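Local coordinates for GRMZM2G135359 pseudokinase (Zea mays, PDB 6EAS), which is a drought-responsive membrane pseudokinase, probably catalytically inactive, whose kinase-fold domain here binds a small molecule at the hinge of the nucleotide cleft, at residues M104-Y109 with M120-A125. Residues are numbered along the deposited sequence; the frame is centred on the assembly and turned at random.
Sequences MNLLGY and MVFEYA. With J3A (6-(4-methylpiperazin-1-yl)-N-(5-methyl-1H-pyrazol-3-yl)-2-[(E)-2-phenylethenyl]pyrimidin-4-amine), chain B.
E123 reaches across to the backbone of N105 with an extended side chain: its OE1 accepts N105 N at 2.9 Å, nearly straight at the hydrogen but 54° out of the carboxylate plane. In return E123 N donates to N105 O. The N105 amide runs alongside the carboxylate, the planes turned 62° apart, and ND2 makes weak bonds to both oxygens while also donating to H100 O. K187 forms a salt bridge with OE1, which probably favours the ionised carboxylate. L107 crosses E123 at about a right angle, CD2 lying 3.8 Å from CG. On the face carrying L106, F122 and M120, L106 swings its CG to the side away from the backbone N, which carries CD1 over the F122 ring in a CH-pi contact, 4.3 Å from the ring centroid, and also against M120 CB. L107 and G108 both face V121 in a classic beta bulge: V121 O takes a 2.7 Å bond from L107 N and a weak one from G108 N, while V121 N donates to G108 O. M104 bends at chi3 (-78°), bringing CE 3.8 Å from A125 CB and over the pyrazole face of J3A, near N7, with SD close to the methyl C21. That ligand bonds to E123 O and to A125 N and O, the three-point hinge pattern of kinase inhibitors, with F122 at the gatekeeper position. The hairpin forms one edge of the five-stranded N-lobe sheet, 106-113 outermost and 116-123 between it and 66-72; helix 82-97 covers M120, F122 and Y109, and Y179 of strand 178-180 meets M104 and A125.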
ATOM      1  N   MET A 104      -0.946  -5.810   2.716  1.00 31.91           N
ATOM      2  CA  MET A 104      -2.016  -6.542   2.106  1.00 35.14           C
ATOM      3  C   MET A 104      -1.461  -7.920   1.713  1.00 36.52           C
ATOM      4  O   MET A 104      -0.889  -8.125   0.639  1.00 31.89           O
ATOM      5  CB  MET A 104      -2.588  -5.817   0.888  1.00 36.12           C
ATOM      6  CG  MET A 104      -3.687  -6.601   0.195  1.00 35.94           C
ATOM      7  SD  MET A 104      -4.674  -5.578  -0.912  1.00 45.86           S
ATOM      8  CE  MET A 104      -5.683  -4.771   0.338  1.00 44.26           C
ATOM      9  N   ASN A 105      -1.614  -8.857   2.641  1.00 36.93           N
ATOM     10  CA  ASN A 105      -0.900 -10.127   2.607  1.00 35.91           C
ATOM     11  C   ASN A 105      -1.460 -11.038   1.518  1.00 34.79           C
ATOM     12  O   ASN A 105      -2.662 -11.103   1.326  1.00 31.29           O
ATOM     13  CB  ASN A 105      -1.001 -10.819   3.964  1.00 37.75           C
ATOM     14  CG  ASN A 105      -0.277 -10.039   5.028  1.00 33.99           C
ATOM     15  OD1 ASN A 105       0.922  -9.834   4.901  1.00 36.67           O
ATOM     16  ND2 ASN A 105      -0.986  -9.583   6.042  1.00 32.08           N
ATOM     17  N   LEU A 106      -0.557 -11.746   0.836  1.00 37.04           N
ATOM     18  CA  LEU A 106      -0.902 -12.840  -0.077  1.00 42.33           C
ATOM     19  C   LEU A 106      -1.474 -14.008   0.737  1.00 39.74           C
ATOM     20  O   LEU A 106      -0.851 -14.446   1.695  1.00 40.77           O
ATOM     21  CB  LEU A 106       0.374 -13.251  -0.815  1.00 41.18           C
ATOM     22  CG  LEU A 106       0.212 -14.311  -1.897  1.00 42.45           C
ATOM     23  CD1 LEU A 106      -0.351 -13.686  -3.167  1.00 42.11           C
ATOM     24  CD2 LEU A 106       1.543 -15.003  -2.181  1.00 43.86           C
ATOM     25  N   LEU A 107      -2.680 -14.474   0.385  1.00 41.85           N
ATOM     26  CA  LEU A 107      -3.354 -15.563   1.119  1.00 42.00           C
ATOM     27  C   LEU A 107      -3.243 -16.888   0.356  1.00 44.09           C
ATOM     28  O   LEU A 107      -3.569 -17.948   0.893  1.00 51.41           O
ATOM     29  CB  LEU A 107      -4.833 -15.220   1.304  1.00 41.24           C
ATOM     30  CG  LEU A 107      -5.125 -13.974   2.131  1.00 43.18           C
ATOM     31  CD1 LEU A 107      -6.627 -13.791   2.285  1.00 42.67           C
ATOM     32  CD2 LEU A 107      -4.443 -14.065   3.484  1.00 43.56           C
ATOM     33  N   GLY A 108      -2.856 -16.813  -0.910  1.00 39.17           N
ATOM     34  CA  GLY A 108      -2.900 -17.957  -1.795  1.00 41.06           C
ATOM     35  C   GLY A 108      -2.614 -17.533  -3.213  1.00 39.11           C
ATOM     36  O   GLY A 108      -2.471 -16.347  -3.488  1.00 39.79           O
ATOM     37  N   TYR A 109      -2.588 -18.519  -4.108  1.00 37.84           N
ATOM     38  CA  TYR A 109      -2.339 -18.349  -5.512  1.00 42.54           C
ATOM     39  C   TYR A 109      -2.981 -19.532  -6.245  1.00 43.18           C
ATOM     40  O   TYR A 109      -3.298 -20.553  -5.625  1.00 43.66           O
ATOM     41  CB  TYR A 109      -0.834 -18.285  -5.780  1.00 45.96           C
ATOM     42  CG  TYR A 109      -0.080 -19.515  -5.343  1.00 48.93           C
ATOM     43  CD1 TYR A 109       0.271 -19.701  -4.018  1.00 52.40           C
ATOM     44  CD2 TYR A 109       0.266 -20.507  -6.244  1.00 53.63           C
ATOM     45  CE1 TYR A 109       0.947 -20.835  -3.597  1.00 55.93           C
ATOM     46  CE2 TYR A 109       0.946 -21.646  -5.842  1.00 55.63           C
ATOM     47  CZ  TYR A 109       1.294 -21.810  -4.513  1.00 57.79           C
ATOM     48  OH  TYR A 109       1.964 -22.929  -4.099  1.00 62.13           O
ATOM     49  N   MET A 120      -3.292 -14.431  -8.011  1.00 38.44           N
ATOM     50  CA  MET A 120      -2.856 -14.276  -6.632  1.00 35.88           C
ATOM     51  C   MET A 120      -4.051 -13.796  -5.806  1.00 33.50           C
ATOM     52  O   MET A 120      -4.797 -12.941  -6.268  1.00 36.84           O
ATOM     53  CB  MET A 120      -1.738 -13.243  -6.521  1.00 40.10           C
ATOM     54  CG  MET A 120      -0.590 -13.546  -7.441  1.00 46.20           C
ATOM     55  SD  MET A 120       0.792 -12.422  -7.210  1.00 50.76           S
ATOM     56  CE  MET A 120       1.703 -12.804  -8.705  1.00 57.48           C
ATOM     57  N   VAL A 121      -4.188 -14.334  -4.593  1.00 32.55           N
ATOM     58  CA  VAL A 121      -5.326 -14.094  -3.722  1.00 34.51           C
ATOM     59  C   VAL A 121      -4.842 -13.259  -2.538  1.00 34.71           C
ATOM     60  O   VAL A 121      -3.948 -13.685  -1.810  1.00 32.95           O
ATOM     61  CB  VAL A 121      -5.972 -15.402  -3.240  1.00 36.24           C
ATOM     62  CG1 VAL A 121      -7.116 -15.149  -2.268  1.00 38.06           C
ATOM     63  CG2 VAL A 121      -6.447 -16.239  -4.407  1.00 39.28           C
ATOM     64  N   PHE A 122      -5.453 -12.083  -2.368  1.00 32.08           N
ATOM     65  CA  PHE A 122      -5.043 -11.142  -1.343  1.00 31.78           C
ATOM     66  C   PHE A 122      -6.169 -10.927  -0.332  1.00 33.05           C
ATOM     67  O   PHE A 122      -7.309 -11.253  -0.583  1.00 30.61           O
ATOM     68  CB  PHE A 122      -4.662  -9.813  -1.984  1.00 33.33           C
ATOM     69  CG  PHE A 122      -3.386  -9.845  -2.788  1.00 32.14           C
ATOM     70  CD1 PHE A 122      -2.151  -9.808  -2.161  1.00 35.45           C
ATOM     71  CD2 PHE A 122      -3.426  -9.879  -4.175  1.00 37.19           C
ATOM     72  CE1 PHE A 122      -0.977  -9.815  -2.905  1.00 32.91           C
ATOM     73  CE2 PHE A 122      -2.254  -9.899  -4.917  1.00 35.85           C
ATOM     74  CZ  PHE A 122      -1.035  -9.873  -4.279  1.00 35.23           C
ATOM     75  N   GLU A 123      -5.778 -10.409   0.827  1.00 38.14           N
ATOM     76  CA  GLU A 123      -6.679  -9.938   1.858  1.00 37.58           C
ATOM     77  C   GLU A 123      -7.625  -8.914   1.237  1.00 35.56           C
ATOM     78  O   GLU A 123      -7.260  -8.222   0.285  1.00 35.50           O
ATOM     79  CB  GLU A 123      -5.861  -9.300   2.973  1.00 37.40           C
ATOM     80  CG  GLU A 123      -5.068 -10.298   3.783  1.00 41.22           C
ATOM     81  CD  GLU A 123      -4.272  -9.652   4.893  1.00 41.52           C
ATOM     82  OE1 GLU A 123      -3.662  -8.606   4.643  1.00 42.63           O
ATOM     83  OE2 GLU A 123      -4.263 -10.190   5.995  1.00 52.77           O
ATOM     84  N   TYR A 124      -8.856  -8.862   1.736  1.00 36.22           N
ATOM     85  CA  TYR A 124      -9.801  -7.882   1.250  1.00 36.39           C
ATOM     86  C   TYR A 124      -9.869  -6.741   2.259  1.00 36.10           C
ATOM     87  O   TYR A 124     -10.107  -6.981   3.450  1.00 32.20           O
ATOM     88  CB  TYR A 124     -11.199  -8.460   1.038  1.00 38.93           C
ATOM     89  CG  TYR A 124     -12.187  -7.406   0.613  1.00 39.81           C
ATOM     90  CD1 TYR A 124     -12.098  -6.829  -0.642  1.00 40.13           C
ATOM     91  CD2 TYR A 124     -13.154  -6.931   1.486  1.00 41.44           C
ATOM     92  CE1 TYR A 124     -12.959  -5.822  -1.036  1.00 40.76           C
ATOM     93  CE2 TYR A 124     -14.050  -5.949   1.096  1.00 40.26           C
ATOM     94  CZ  TYR A 124     -13.948  -5.393  -0.168  1.00 41.47           C
ATOM     95  OH  TYR A 124     -14.789  -4.400  -0.559  1.00 44.41           O
ATOM     96  N   ALA A 125      -9.645  -5.515   1.772  1.00 35.83           N
ATOM     97  CA  ALA A 125      -9.746  -4.300   2.597  1.00 31.83           C
ATOM     98  C   ALA A 125     -11.078  -3.625   2.313  1.00 31.04           C
ATOM     99  O   ALA A 125     -11.282  -3.034   1.263  1.00 32.20           O
ATOM    100  CB  ALA A 125      -8.584  -3.370   2.308  1.00 30.89           C
TER
HETATM  101  C4  J3A B 501      -7.789  -1.135  -7.657  1.00 73.60           C
HETATM  102  C14 J3A B 501     -16.238  -0.709  -1.262  1.00 47.85           C
HETATM  103  C5  J3A B 501      -7.265  -0.713  -8.868  1.00 78.66           C
HETATM  104  C6  J3A B 501      -8.084  -0.146  -9.820  1.00 78.48           C
HETATM  105  C11 J3A B 501     -12.230  -1.903  -1.722  1.00 44.53           C
HETATM  106  C7  J3A B 501      -9.702  -1.445  -6.095  1.00 59.50           C
HETATM  107  C8  J3A B 501     -10.671  -0.849  -5.420  1.00 56.21           C
HETATM  108  C9  J3A B 501     -11.197  -1.245  -4.099  1.00 53.40           C
HETATM  109  C10 J3A B 501     -12.853  -0.938  -2.533  1.00 47.92           C
HETATM  110  C12 J3A B 501     -11.073  -2.517  -2.204  1.00 42.20           C
HETATM  111  C13 J3A B 501     -14.759  -0.566  -0.962  1.00 49.01           C
HETATM  112  N1  J3A B 501     -12.318  -0.621  -3.722  1.00 47.26           N
HETATM  113  N2  J3A B 501     -10.548  -2.169  -3.377  1.00 44.81           N
HETATM  114  C3  J3A B 501      -9.148  -1.004  -7.379  1.00 69.30           C
HETATM  115  N3  J3A B 501     -13.983  -0.261  -2.159  1.00 48.67           N
HETATM  116  C1  J3A B 501      -9.429   0.002  -9.565  1.00 75.44           C
HETATM  117  C2  J3A B 501      -9.957  -0.415  -8.355  1.00 73.98           C
HETATM  118  N4  J3A B 501     -16.536  -0.392  -2.657  1.00 57.90           N
HETATM  119  C15 J3A B 501     -15.979   0.918  -2.984  1.00 55.23           C
HETATM  120  C16 J3A B 501     -14.468   0.910  -2.886  1.00 55.06           C
HETATM  121  C17 J3A B 501     -17.977  -0.429  -2.916  1.00 61.26           C
HETATM  122  N5  J3A B 501     -10.432  -3.483  -1.438  1.00 37.98           N
HETATM  123  C18 J3A B 501      -9.390  -4.330  -1.778  1.00 39.44           C
HETATM  124  N6  J3A B 501      -9.001  -5.296  -0.949  1.00 36.32           N
HETATM  125  N7  J3A B 501      -7.959  -5.894  -1.584  1.00 37.99           N
HETATM  126  C19 J3A B 501      -7.693  -5.334  -2.763  1.00 37.06           C
HETATM  127  C20 J3A B 501      -8.582  -4.300  -2.922  1.00 39.19           C
HETATM  128  C21 J3A B 501      -6.593  -5.833  -3.634  1.00 39.87           C